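Arsenate Reductase (Corynebacterium glutamicum, PDB 3T38) reduces arsenate to arsenite in a thioredoxin-dependent reaction, using a low molecular weight tyrosine phosphatase fold. Local coordinates at residues 43-48 / 143-148; 98-103 / 134-139; 150-155 / 167-172; 13-18 / 37-42; 80-85 / 108-113. All blocks are in the same frame, centred on the assembly; numbering follows the deposited sequence.

Contact 1 (43-48 / 143-148)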
# COMPACT_ATOMS: atom_id res chain seq x y z
N VAL A 43 -5.86 4.90 3.30
CA VAL A 43 -4.62 5.60 3.09
C VAL A 43 -3.97 5.15 1.82
O VAL A 43 -3.60 6.03 0.98
CB VAL A 43 -3.67 5.60 4.34
CG1 VAL A 43 -2.30 6.19 3.94
CG2 VAL A 43 -4.28 6.46 5.45
N SER A 44 -3.94 3.83 1.60
CA SER A 44 -3.48 3.31 0.29
C SER A 44 -4.13 3.97 -0.91
O SER A 44 -3.46 4.39 -1.88
CB SER A 44 -3.75 1.79 0.21
OG SER A 44 -2.73 1.22 1.04
N LEU A 45 -5.46 4.04 -0.87
CA LEU A 45 -6.15 4.64 -2.02
C LEU A 45 -5.91 6.12 -2.08
O LEU A 45 -5.81 6.71 -3.19
CB LEU A 45 -7.64 4.30 -1.99
CG LEU A 45 -7.91 2.78 -2.25
CD1 LEU A 45 -9.41 2.52 -2.05
CD2 LEU A 45 -7.50 2.38 -3.64
N ALA A 46 -5.82 6.75 -0.89
CA ALA A 46 -5.65 8.20 -0.85
C ALA A 46 -4.36 8.61 -1.54
O ALA A 46 -4.27 9.69 -2.11
CB ALA A 46 -5.66 8.70 0.56
N ARG A 47 -3.35 7.75 -1.48
CA ARG A 47 -2.02 8.08 -2.05
C ARG A 47 -2.08 8.37 -3.53
O ARG A 47 -1.39 9.29 -4.01
CB ARG A 47 -1.03 6.95 -1.76
CG ARG A 47 -0.50 6.98 -0.31
CD ARG A 47 0.70 6.00 -0.12
NE ARG A 47 0.44 4.76 -0.84
CZ ARG A 47 0.20 3.58 -0.29
NH1 ARG A 47 0.14 3.39 1.07
NH2 ARG A 47 -0.01 2.56 -1.11
N THR A 48 -2.93 7.63 -4.24
CA THR A 48 -2.97 7.71 -5.72
C THR A 48 -4.19 8.45 -6.20
O THR A 48 -4.14 9.08 -7.25
CB THR A 48 -2.93 6.29 -6.38
OG1 THR A 48 -3.84 5.42 -5.69
CG2 THR A 48 -1.50 5.70 -6.25
N PRO A 143 -8.84 1.82 -9.65
CA PRO A 143 -7.45 1.30 -9.56
C PRO A 143 -7.05 1.14 -8.12
O PRO A 143 -7.47 1.94 -7.29
CB PRO A 143 -6.60 2.42 -10.18
CG PRO A 143 -7.64 3.32 -10.92
CD PRO A 143 -8.88 3.22 -10.08
N LYS A 144 -6.24 0.13 -7.82
CA LYS A 144 -5.91 -0.14 -6.39
C LYS A 144 -4.55 -0.80 -6.40
O LYS A 144 -4.24 -1.51 -7.35
CB LYS A 144 -6.94 -1.06 -5.76
CG LYS A 144 -7.11 -2.49 -6.39
CD LYS A 144 -8.53 -3.12 -6.09
CE LYS A 144 -9.61 -2.69 -7.15
NZ LYS A 144 -9.04 -3.00 -8.53
N PRO A 145 -3.77 -0.62 -5.32
CA PRO A 145 -2.47 -1.31 -5.35
C PRO A 145 -2.56 -2.79 -5.09
O PRO A 145 -3.40 -3.27 -4.29
CB PRO A 145 -1.70 -0.68 -4.18
CG PRO A 145 -2.79 -0.35 -3.11
CD PRO A 145 -4.10 -0.07 -3.98
N LEU A 146 -1.60 -3.52 -5.67
CA LEU A 146 -1.36 -4.90 -5.30
C LEU A 146 -1.16 -5.09 -3.80
O LEU A 146 -0.39 -4.37 -3.17
CB LEU A 146 -0.12 -5.40 -6.03
CG LEU A 146 0.13 -6.90 -5.92
CD1 LEU A 146 -1.13 -7.73 -6.46
CD2 LEU A 146 1.46 -7.09 -6.73
N THR A 147 -1.80 -6.08 -3.23
CA THR A 147 -1.62 -6.37 -1.80
C THR A 147 -1.45 -7.90 -1.68
O THR A 147 -1.78 -8.65 -2.58
CB THR A 147 -2.82 -5.93 -0.96
OG1 THR A 147 -4.00 -6.56 -1.48
CG2 THR A 147 -3.01 -4.35 -0.93
N ASP A 148 -0.86 -8.34 -0.60
CA ASP A 148 -0.46 -9.72 -0.44
C ASP A 148 -1.68 -10.60 -0.23
O ASP A 148 -1.71 -11.69 -0.76
CB ASP A 148 0.45 -9.86 0.81
CG ASP A 148 1.11 -11.23 0.90
OD1 ASP A 148 1.97 -11.52 0.03
OD2 ASP A 148 0.80 -11.95 1.86
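Leu45 and Ser44 lie on helix 31-49 and face Pro143, Lys144 and Pro145. Those three belong to the loop between helices 125-133 and 148-153 of the low molecular weight phosphatase fold. The contact therefore joins the N-terminal helical part of the chain to that fold. Leu45 leaves the helix with CG anti to its own carbonyl carbon (chi1 -68°). CB and CG carry the chain outward, and of the two branches CD2 does the touching. CD2 sits 3.7 Å from Pro143 O. It meets Lys144 at CA and CB, 4.1 Å from each, and reaches the proline ring at Pro145 CD, 4.2 Å away. The Leu45 side chain also packs on Leu55 of helix 55-73. Ser44, the preceding residue, completes the patch: its CB lies 4.1 Å from Pro145 CG. Ser44 OG is instead bonded to Glu40 O within the helix. Pro145 also packs against Arg47 of the second subunit, so the loop forms part of the interface between the subunits. The Arg47 guanidinium of this chain has Ser44 CA 3.5 Å above one face, and its NH1 bonds to Leu146 O of the second subunit.

Contact 2 (98-103 / 134-139)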
# COMPACT_ATOMS: atom_id res chain seq x y z
N ALA A 98 -9.00 -7.19 -18.47
CA ALA A 98 -8.94 -8.63 -18.34
C ALA A 98 -9.93 -9.08 -17.27
O ALA A 98 -10.65 -10.08 -17.43
CB ALA A 98 -7.54 -9.08 -17.98
N SER A 99 -9.95 -8.36 -16.16
CA SER A 99 -10.79 -8.75 -15.06
C SER A 99 -12.27 -8.69 -15.44
O SER A 99 -13.05 -9.59 -15.04
CB SER A 99 -10.54 -7.82 -13.83
OG SER A 99 -11.51 -8.07 -12.81
N ALA A 100 -12.68 -7.64 -16.15
CA ALA A 100 -14.09 -7.46 -16.49
C ALA A 100 -14.54 -8.45 -17.56
O ALA A 100 -15.68 -8.89 -17.54
CB ALA A 100 -14.41 -5.96 -16.89
N LEU A 101 -13.63 -8.84 -18.45
CA LEU A 101 -13.98 -9.79 -19.51
C LEU A 101 -14.17 -11.16 -18.82
O LEU A 101 -15.18 -11.85 -19.02
CB LEU A 101 -12.92 -9.77 -20.65
CG LEU A 101 -12.93 -8.54 -21.63
CD1 LEU A 101 -11.76 -8.46 -22.68
CD2 LEU A 101 -14.23 -8.53 -22.45
N LEU A 102 -13.27 -11.53 -17.93
CA LEU A 102 -13.46 -12.85 -17.28
C LEU A 102 -14.74 -12.90 -16.44
O LEU A 102 -15.47 -13.89 -16.50
CB LEU A 102 -12.18 -13.30 -16.49
CG LEU A 102 -12.21 -14.64 -15.76
CD1 LEU A 102 -12.55 -15.80 -16.69
CD2 LEU A 102 -10.87 -14.93 -15.05
N SER A 103 -15.05 -11.86 -15.69
CA SER A 103 -16.32 -11.87 -14.93
C SER A 103 -17.51 -11.97 -15.83
O SER A 103 -18.49 -12.63 -15.50
CB SER A 103 -16.45 -10.63 -13.99
OG SER A 103 -15.28 -10.53 -13.17
N ARG A 134 -19.96 -2.48 -25.73
CA ARG A 134 -20.14 -3.86 -26.12
C ARG A 134 -20.73 -4.62 -24.96
O ARG A 134 -20.59 -5.84 -24.88
CB ARG A 134 -18.82 -4.50 -26.58
CG ARG A 134 -17.77 -4.62 -25.48
CD ARG A 134 -16.50 -5.22 -26.02
NE ARG A 134 -16.50 -6.64 -25.81
CZ ARG A 134 -15.69 -7.49 -26.42
NH1 ARG A 134 -14.79 -7.03 -27.30
NH2 ARG A 134 -15.80 -8.80 -26.14
N GLY A 135 -21.38 -3.89 -24.07
CA GLY A 135 -22.16 -4.48 -23.00
C GLY A 135 -21.40 -5.24 -21.95
O GLY A 135 -21.88 -6.28 -21.48
N VAL A 136 -20.22 -4.77 -21.58
CA VAL A 136 -19.49 -5.43 -20.51
C VAL A 136 -19.50 -4.52 -19.29
O VAL A 136 -18.96 -3.41 -19.35
CB VAL A 136 -18.03 -5.78 -20.87
CG1 VAL A 136 -17.26 -6.22 -19.57
CG2 VAL A 136 -17.96 -6.87 -21.95
N ASN A 137 -20.09 -5.01 -18.19
CA ASN A 137 -20.15 -4.31 -16.92
C ASN A 137 -18.76 -4.10 -16.29
O ASN A 137 -17.93 -5.03 -16.20
CB ASN A 137 -21.09 -5.02 -15.96
CG ASN A 137 -22.40 -5.49 -16.62
OD1 ASN A 137 -22.99 -4.82 -17.51
ND2 ASN A 137 -22.89 -6.65 -16.17
N ILE A 138 -18.53 -2.85 -15.86
CA ILE A 138 -17.21 -2.36 -15.48
C ILE A 138 -17.37 -1.21 -14.47
O ILE A 138 -16.43 -0.42 -14.23
CB ILE A 138 -16.42 -1.89 -16.74
CG1 ILE A 138 -15.07 -1.26 -16.42
CG2 ILE A 138 -17.23 -0.88 -17.54
CD1 ILE A 138 -13.99 -2.17 -15.92
N SER A 139 -18.55 -1.14 -13.85
CA SER A 139 -18.95 0.10 -13.19
C SER A 139 -18.30 0.42 -11.83
O SER A 139 -17.75 1.52 -11.66
CB SER A 139 -20.49 0.24 -13.17
OG SER A 139 -21.01 0.04 -14.49
O HOH W 1 -18.00 -7.77 -16.47
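Arg134 meets Leu101 just after helix 125-133, where the chain passes helix 94-106. Its side chain crosses that of Leu101 at about a right angle. Leu101 CD2 lies over one face of the guanidinium, 4.0 Å from Arg134 NH2, and NH2 also forms a salt bridge with Asp198. Gly135 follows with positive phi. It is the C-prime residue of the Schellman motif that ends helix 125-133. Beyond it Val136 points toward helix 94-106. The two methyls of Val136 divide the work. CG1, anti to the backbone N (chi1 169°), lies 3.9 Å from Ala100 CB. CG2 lies 4.1 Å from Leu101 CD2. Asn137 contributes its backbone: Asn137 O is 3.7 Å from Ala100 CB. A water donates to Asn137 O and to Ala100 O, 2.8 Å from each, and so joins the two main chains. Ile138 then reaches back with CD1, 3.9 Å from Ala100 CB. Ala100 thus touches three successive residues, Val136, Asn137 and Ile138. Around this contact, Ala100 and Ile138 pack on Leu131 of helix 125-133. Leu101 leans on Ile201 of helix 190-211, and Leu102 rests on strands 83-88 and 111-116.

Contact 3 (150-155 / 167-172)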
# COMPACT_ATOMS: atom_id res chain seq x y z
N VAL A 150 -4.57 -10.72 -1.53
CA VAL A 150 -5.20 -11.17 -2.78
C VAL A 150 -4.35 -12.10 -3.62
O VAL A 150 -4.91 -12.88 -4.40
CB VAL A 150 -5.83 -10.02 -3.62
CG1 VAL A 150 -6.78 -9.20 -2.69
CG2 VAL A 150 -4.75 -9.12 -4.24
N ILE A 151 -3.03 -12.04 -3.45
CA ILE A 151 -2.17 -12.97 -4.08
C ILE A 151 -2.36 -14.31 -3.41
O ILE A 151 -2.56 -15.32 -4.08
CB ILE A 151 -0.69 -12.54 -4.05
CG1 ILE A 151 -0.46 -11.20 -4.80
CG2 ILE A 151 0.19 -13.65 -4.69
CD1 ILE A 151 0.94 -10.51 -4.38
N ARG A 152 -2.36 -14.33 -2.09
CA ARG A 152 -2.50 -15.60 -1.32
C ARG A 152 -3.81 -16.32 -1.61
O ARG A 152 -3.91 -17.57 -1.62
CB ARG A 152 -2.40 -15.33 0.16
CG ARG A 152 -1.00 -14.96 0.65
CD ARG A 152 -0.95 -14.90 2.18
NE ARG A 152 0.35 -14.52 2.73
CZ ARG A 152 1.16 -15.37 3.36
NH1 ARG A 152 0.82 -16.66 3.51
NH2 ARG A 152 2.31 -14.94 3.82
N ALA A 153 -4.85 -15.51 -1.84
CA ALA A 153 -6.17 -16.12 -2.07
C ALA A 153 -6.19 -16.73 -3.48
O ALA A 153 -6.98 -17.58 -3.72
CB ALA A 153 -7.26 -15.05 -1.92
N SER A 154 -5.38 -16.22 -4.43
CA SER A 154 -5.59 -16.47 -5.83
C SER A 154 -5.16 -17.91 -6.24
O SER A 154 -4.15 -18.42 -5.72
CB SER A 154 -4.86 -15.40 -6.65
OG SER A 154 -5.48 -14.13 -6.46
N ASP A 155 -5.92 -18.57 -7.10
CA ASP A 155 -5.49 -19.84 -7.75
C ASP A 155 -4.72 -19.56 -9.06
O ASP A 155 -3.93 -20.36 -9.48
CB ASP A 155 -6.68 -20.76 -8.05
CG ASP A 155 -7.48 -21.11 -6.81
OD1 ASP A 155 -6.99 -21.93 -6.01
OD2 ASP A 155 -8.58 -20.56 -6.59
N PRO A 167 5.12 -11.52 -5.23
CA PRO A 167 5.79 -12.71 -4.67
C PRO A 167 5.26 -14.01 -5.26
O PRO A 167 4.08 -14.12 -5.61
CB PRO A 167 5.51 -12.63 -3.15
CG PRO A 167 4.42 -11.58 -2.98
CD PRO A 167 4.68 -10.61 -4.17
N MSE A 168 6.14 -14.98 -5.36
CA MSE A 168 5.89 -16.24 -6.01
C MSE A 168 5.46 -17.37 -5.05
O MSE A 168 6.28 -18.19 -4.70
CB MSE A 168 7.19 -16.64 -6.69
CG MSE A 168 6.99 -17.12 -8.09
SE MSE A 168 6.18 -15.78 -9.27
CE MSE A 168 7.83 -15.34 -10.30
N TYR A 169 4.19 -17.44 -4.65
CA TYR A 169 3.71 -18.50 -3.74
C TYR A 169 3.46 -19.82 -4.45
O TYR A 169 2.89 -19.83 -5.55
CB TYR A 169 2.43 -18.09 -2.97
CG TYR A 169 2.60 -16.93 -2.01
CD1 TYR A 169 3.24 -17.10 -0.79
CD2 TYR A 169 2.15 -15.67 -2.34
CE1 TYR A 169 3.41 -16.04 0.08
CE2 TYR A 169 2.31 -14.59 -1.46
CZ TYR A 169 2.94 -14.78 -0.26
OH TYR A 169 3.12 -13.73 0.61
N PRO A 170 3.85 -20.95 -3.82
CA PRO A 170 3.45 -22.29 -4.33
C PRO A 170 1.94 -22.52 -4.22
O PRO A 170 1.28 -21.89 -3.38
CB PRO A 170 4.20 -23.28 -3.43
CG PRO A 170 4.58 -22.51 -2.25
CD PRO A 170 4.74 -21.06 -2.65
N GLY A 171 1.43 -23.44 -5.03
CA GLY A 171 0.02 -23.85 -4.97
C GLY A 171 -0.82 -23.07 -5.97
O GLY A 171 -2.05 -23.05 -5.86
N LYS A 172 -0.16 -22.43 -6.94
CA LYS A 172 -0.81 -21.46 -7.80
C LYS A 172 -0.29 -21.49 -9.25
O LYS A 172 0.89 -21.74 -9.48
CB LYS A 172 -0.55 -20.04 -7.26
CG LYS A 172 -1.02 -19.77 -5.85
CD LYS A 172 -0.78 -18.31 -5.41
CE LYS A 172 -0.97 -18.24 -3.85
NZ LYS A 172 -2.36 -18.59 -3.57
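The loop that leads into strand 173-176 meets the C-terminal end of helix 148-153, where Lys172 NZ donates to backbone carbonyls of the last turn and of Ser154 just after it. Lys172 bends at its last torsion (chi4 -63°), which turns NZ in among the oxygens. NZ donates to Arg152 O at 2.7 Å and to Ser154 O at 2.8 Å, with a weak third bond to Ile151 O. It lies in the carbonyl plane of Ser154 but 57° out of that of Arg152. These carbonyls would probably stabilise the ammonium charge. Arg152 CG makes a CH-pi contact over the Tyr169 ring, 4.3 Å from the centroid. Tyr169 CE1 lies over the centre of one guanidinium face, the two planes 45° apart. Asp148 holds both, by a salt bridge to Arg152 NE and a hydrogen bond to Tyr169 OH. Ile151 CG2 approaches the ring at its edge, 3.7 Å from Tyr169 CD2, and Ile151 CD1 is 3.7 Å from Pro167 CD. Phe39 of the second subunit makes a cation-pi contact with Arg152. Ile151 packs on Leu85 of strand 83-88 and Tyr174 of strand 173-176, and Ala153 rests on Ala69 of helix 55-73.

Contact 4 (13-18 / 37-42). With D1D ((4S,5S)-1,2-dithiane-4,5-diol), chain C.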
# COMPACT_ATOMS: atom_id res chain seq x y z
N ILE A 13 -16.08 8.52 10.04
CA ILE A 13 -16.79 7.58 9.18
C ILE A 13 -16.07 6.25 9.17
O ILE A 13 -16.70 5.23 9.41
CB ILE A 13 -16.95 8.11 7.77
CG1 ILE A 13 -17.73 9.43 7.82
CG2 ILE A 13 -17.58 7.06 6.86
CD1 ILE A 13 -16.92 10.57 8.62
N LEU A 14 -14.75 6.29 8.89
CA LEU A 14 -13.85 5.11 8.92
C LEU A 14 -13.96 4.37 10.27
O LEU A 14 -13.99 3.14 10.32
CB LEU A 14 -12.39 5.51 8.55
CG LEU A 14 -12.12 6.14 7.15
CD1 LEU A 14 -10.67 6.67 6.96
CD2 LEU A 14 -12.45 5.16 5.97
N ASN A 15 -14.02 5.11 11.37
CA ASN A 15 -14.21 4.45 12.66
C ASN A 15 -15.51 3.63 12.68
O ASN A 15 -15.50 2.50 13.21
CB ASN A 15 -14.26 5.46 13.82
CG ASN A 15 -12.92 6.01 14.17
OD1 ASN A 15 -11.89 5.35 14.00
ND2 ASN A 15 -12.92 7.23 14.69
N ARG A 16 -16.59 4.17 12.10
CA ARG A 16 -17.89 3.49 12.08
C ARG A 16 -17.86 2.18 11.29
O ARG A 16 -18.33 1.15 11.77
CB ARG A 16 -19.04 4.40 11.67
CG ARG A 16 -20.41 3.71 11.73
CD ARG A 16 -21.52 4.45 10.93
NE ARG A 16 -21.05 4.84 9.60
CZ ARG A 16 -20.91 4.00 8.59
NH1 ARG A 16 -21.24 2.72 8.74
NH2 ARG A 16 -20.46 4.43 7.40
N ILE A 17 -17.26 2.23 10.10
CA ILE A 17 -16.98 1.07 9.24
C ILE A 17 -16.09 -0.01 9.90
O ILE A 17 -16.38 -1.21 9.78
CB ILE A 17 -16.36 1.56 7.87
CG1 ILE A 17 -17.35 2.44 7.10
CG2 ILE A 17 -15.98 0.38 6.97
CD1 ILE A 17 -16.65 3.35 6.10
N ALA A 18 -15.03 0.38 10.60
CA ALA A 18 -14.23 -0.60 11.33
C ALA A 18 -15.03 -1.32 12.44
O ALA A 18 -14.88 -2.52 12.62
CB ALA A 18 -13.02 0.06 11.92
N TYR A 37 -7.18 -2.90 8.48
CA TYR A 37 -7.65 -3.14 7.13
C TYR A 37 -8.34 -1.96 6.55
O TYR A 37 -8.05 -1.50 5.42
CB TYR A 37 -8.53 -4.38 7.02
CG TYR A 37 -7.73 -5.48 6.41
CD1 TYR A 37 -7.79 -5.74 5.03
CD2 TYR A 37 -6.92 -6.29 7.19
CE1 TYR A 37 -7.01 -6.78 4.45
CE2 TYR A 37 -6.16 -7.34 6.61
CZ TYR A 37 -6.22 -7.57 5.27
OH TYR A 37 -5.43 -8.59 4.74
N ILE A 38 -9.24 -1.40 7.32
CA ILE A 38 -9.95 -0.25 6.78
C ILE A 38 -9.13 1.05 6.68
O ILE A 38 -9.22 1.76 5.68
CB ILE A 38 -11.26 -0.10 7.47
CG1 ILE A 38 -11.90 1.21 7.09
CG2 ILE A 38 -11.08 -0.23 8.96
CD1 ILE A 38 -12.33 1.95 8.28
N PHE A 39 -8.38 1.40 7.72
CA PHE A 39 -7.64 2.65 7.68
C PHE A 39 -6.45 2.57 6.71
O PHE A 39 -6.16 3.57 6.03
CB PHE A 39 -7.16 3.11 9.04
CG PHE A 39 -8.27 3.66 9.92
CD1 PHE A 39 -8.95 2.81 10.81
CD2 PHE A 39 -8.60 5.01 9.89
CE1 PHE A 39 -9.97 3.27 11.63
CE2 PHE A 39 -9.63 5.50 10.74
CZ PHE A 39 -10.33 4.63 11.60
N GLU A 40 -5.78 1.41 6.65
CA GLU A 40 -4.67 1.24 5.74
C GLU A 40 -5.17 1.23 4.32
O GLU A 40 -4.53 1.78 3.41
CB GLU A 40 -3.84 -0.01 6.07
CG GLU A 40 -3.17 0.08 7.44
CD GLU A 40 -2.17 1.27 7.58
OE1 GLU A 40 -1.83 1.94 6.58
OE2 GLU A 40 -1.70 1.54 8.71
N SER A 41 -6.32 0.59 4.09
CA SER A 41 -6.88 0.64 2.75
C SER A 41 -7.23 2.04 2.25
O SER A 41 -6.96 2.37 1.07
CB SER A 41 -8.11 -0.24 2.65
OG SER A 41 -7.68 -1.57 2.59
N TYR A 42 -7.85 2.83 3.13
CA TYR A 42 -8.15 4.23 2.90
C TYR A 42 -6.91 5.04 2.51
O TYR A 42 -6.91 5.77 1.54
CB TYR A 42 -8.70 4.81 4.17
CG TYR A 42 -9.05 6.29 4.04
CD1 TYR A 42 -8.24 7.27 4.61
CD2 TYR A 42 -10.20 6.68 3.37
CE1 TYR A 42 -8.56 8.60 4.51
CE2 TYR A 42 -10.54 8.00 3.24
CZ TYR A 42 -9.71 8.97 3.81
OH TYR A 42 -10.04 10.29 3.68
S1 D1D C . -1.01 -3.19 6.35
C1 D1D C . -0.99 -3.85 8.05
C2 D1D C . -1.81 -5.09 8.07
O2 D1D C . -1.97 -5.45 9.38
C3 D1D C . -3.23 -4.72 7.73
O3 D1D C . -3.94 -5.57 8.50
C4 D1D C . -3.69 -4.94 6.31
S4 D1D C . -3.01 -3.59 5.30
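Leu14 on helix 10-24 fits among Ile38, Phe39 and Tyr42 on helix 31-49. The two short segments run at 139° to each other, with their axes 9.6 Å apart at closest approach. Leu14 and Tyr42 cross at about a right angle. Leu14 CD1 stands over the face of the Tyr42 ring, 3.4 Å from its centroid, in a close CH-pi contact. Tyr42 CG is anti to the backbone N (chi1 -180°), which brings it within 3.4 Å of Leu14 CD1; the tyrosine OH bonds to His10. Leu14 CB approaches the Phe39 ring obliquely, 3.5 Å from Phe39 CE2. Asn15 OD1 lies at the ring edge, 3.0 Å from Phe39 CZ, with the amide and ring planes 58° apart. Ile38 points toward helix 10-24, and its CG2 packs 3.6 Å from Ala18 CB. Ile38 CD1 is too close to Leu14 O in the model, so that approach is doubtful. Tyr37 and Glu40, on the same helix, line the pocket of the bound dithiane-diol, an oxidised dithiol. Its C4 lies 3.4 Å above the Tyr37 ring plane, and its S4 is 3.8 Å from Glu40 CB. The helices are thus joined mainly by apolar fit, with one probable electrostatic element: the amide oxygen of Asn15 faces the weakly positive hydrogens of the Phe39 rim.

Contact 5 (80-85 / 108-113)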
# COMPACT_ATOMS: atom_id res chain seq x y z
N PRO A 80 -14.83 -22.45 -1.98
CA PRO A 80 -14.63 -21.31 -2.84
C PRO A 80 -14.53 -21.69 -4.34
O PRO A 80 -14.01 -22.74 -4.72
CB PRO A 80 -13.34 -20.70 -2.31
CG PRO A 80 -12.62 -21.84 -1.69
CD PRO A 80 -13.67 -22.70 -1.09
N VAL A 81 -15.08 -20.83 -5.17
CA VAL A 81 -14.88 -20.92 -6.61
C VAL A 81 -13.40 -20.55 -6.87
O VAL A 81 -12.75 -19.97 -6.01
CB VAL A 81 -15.89 -19.95 -7.32
CG1 VAL A 81 -17.36 -20.47 -7.12
CG2 VAL A 81 -15.78 -18.53 -6.76
N PRO A 82 -12.86 -20.91 -8.04
CA PRO A 82 -11.53 -20.41 -8.44
C PRO A 82 -11.41 -18.91 -8.29
O PRO A 82 -12.35 -18.19 -8.56
CB PRO A 82 -11.43 -20.78 -9.93
CG PRO A 82 -12.36 -21.99 -10.06
CD PRO A 82 -13.49 -21.76 -9.08
N GLN A 83 -10.23 -18.48 -7.89
CA GLN A 83 -9.92 -17.09 -7.58
C GLN A 83 -8.83 -16.65 -8.55
O GLN A 83 -7.76 -17.25 -8.61
CB GLN A 83 -9.42 -17.01 -6.17
CG GLN A 83 -10.27 -17.85 -5.09
CD GLN A 83 -11.40 -17.00 -4.48
OE1 GLN A 83 -11.17 -15.88 -4.03
NE2 GLN A 83 -12.61 -17.51 -4.50
N VAL A 84 -9.08 -15.61 -9.32
CA VAL A 84 -8.11 -15.16 -10.34
C VAL A 84 -7.74 -13.71 -10.10
O VAL A 84 -8.60 -12.89 -9.71
CB VAL A 84 -8.74 -15.31 -11.70
CG1 VAL A 84 -7.80 -14.83 -12.80
CG2 VAL A 84 -9.22 -16.77 -11.92
N LEU A 85 -6.45 -13.39 -10.31
CA LEU A 85 -5.95 -12.08 -10.12
C LEU A 85 -5.19 -11.59 -11.37
O LEU A 85 -4.28 -12.28 -11.86
CB LEU A 85 -5.02 -12.06 -8.90
CG LEU A 85 -4.25 -10.72 -8.76
CD1 LEU A 85 -5.10 -9.54 -8.30
CD2 LEU A 85 -3.03 -10.81 -7.91
N SER A 108 -20.57 -15.79 -11.55
CA SER A 108 -20.35 -16.37 -10.21
C SER A 108 -19.41 -17.56 -10.12
O SER A 108 -19.04 -17.96 -9.00
CB SER A 108 -21.69 -16.93 -9.73
OG SER A 108 -22.47 -15.90 -9.23
N SER A 109 -19.12 -18.19 -11.26
CA SER A 109 -18.18 -19.34 -11.31
C SER A 109 -16.74 -19.02 -10.97
O SER A 109 -16.00 -19.94 -10.70
CB SER A 109 -18.19 -20.01 -12.67
OG SER A 109 -19.50 -20.20 -13.06
N VAL A 110 -16.33 -17.74 -11.01
CA VAL A 110 -15.02 -17.38 -10.47
C VAL A 110 -15.10 -16.07 -9.63
O VAL A 110 -16.07 -15.28 -9.77
CB VAL A 110 -13.85 -17.39 -11.57
CG1 VAL A 110 -13.86 -18.69 -12.40
CG2 VAL A 110 -13.96 -16.30 -12.50
N GLU A 111 -14.15 -15.88 -8.72
CA GLU A 111 -13.93 -14.59 -8.12
C GLU A 111 -12.75 -13.92 -8.83
O GLU A 111 -11.68 -14.45 -8.84
CB GLU A 111 -13.69 -14.70 -6.61
CG GLU A 111 -14.85 -15.42 -5.93
CD GLU A 111 -15.15 -14.86 -4.54
OE1 GLU A 111 -15.32 -13.61 -4.43
OE2 GLU A 111 -15.20 -15.66 -3.57
N VAL A 112 -12.95 -12.75 -9.42
CA VAL A 112 -11.86 -12.15 -10.21
C VAL A 112 -11.42 -10.86 -9.52
O VAL A 112 -12.26 -10.09 -9.10
CB VAL A 112 -12.30 -11.85 -11.66
CG1 VAL A 112 -11.03 -11.59 -12.58
CG2 VAL A 112 -13.13 -13.04 -12.27
N ARG A 113 -10.10 -10.61 -9.45
CA ARG A 113 -9.54 -9.39 -8.88
C ARG A 113 -8.55 -8.77 -9.79
O ARG A 113 -7.95 -9.45 -10.65
CB ARG A 113 -8.85 -9.73 -7.60
CG ARG A 113 -9.76 -10.50 -6.70
CD ARG A 113 -9.23 -10.53 -5.28
NE ARG A 113 -10.22 -11.06 -4.32
CZ ARG A 113 -10.41 -12.34 -4.03
NH1 ARG A 113 -9.75 -13.28 -4.71
NH2 ARG A 113 -11.29 -12.70 -3.09
O HOH W 2 -7.88 -13.29 -6.95
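Arg113, Glu111 and Val84 bury much surface where strands 83-88 and 111-116 pair in parallel. These are the two strands of a beta-alpha-beta unit whose connecting helix is 94-106. The backbone bonds alternate in the parallel manner: Glu111 N donates to Pro82 O, Val84 N to Glu111 O at 2.9 Å, and Arg113 N to Val84 O at 2.7 Å. Val84 points to the same face as Val112, and both pack on Leu102 of helix 94-106. Arg113 and Glu111 lie on the other face, with Gln83 and Leu85, toward helices 55-73 and 148-153. There Gln83 sits between the two charged side chains. Its OE1 accepts from Arg113 NH1 at 3.0 Å, with a weak second bond from NH2, and the amide and guanidinium planes are 44° apart. Its NE2 donates to Val81 O at 2.9 Å and weakly to Glu111 OE2, an oxygen that also bonds to His68. Together these bonds probably set the rotation of the amide. Glu111 runs alongside Gln83, and its CG lies 3.4 Å from Val81 CG2. A water in the plane of the Arg113 guanidinium accepts from NH1 at 2.9 Å and donates weakly to Val84 O.

In the fold
Contacts 1 and 4 share helix 31-49, their centres 14 Å apart. Contact 4 supplies Tyr37 and Glu40 to the pocket of the dithiane-diol, completed by Thr33, Arg36 and Arg66; Ser44 of contact 1 has its side chain about 6 Å from a bound copy. Contact 1 leads into contact 3, where Leu146 CD1 packs 3.9 Å from Ile151 CG1. Contact 3 joins the sheet at contact 5, with Asp155 N 2.7 Å from Gln83 O. On the sheet face carrying Val84 and Val112, Leu102 and Ser103 of contact 2 pack on Val112. Contact 2 is farthest from contact 4, their centres 28 Å apart. Contacts 1, 3 and 4 all touch the second subunit.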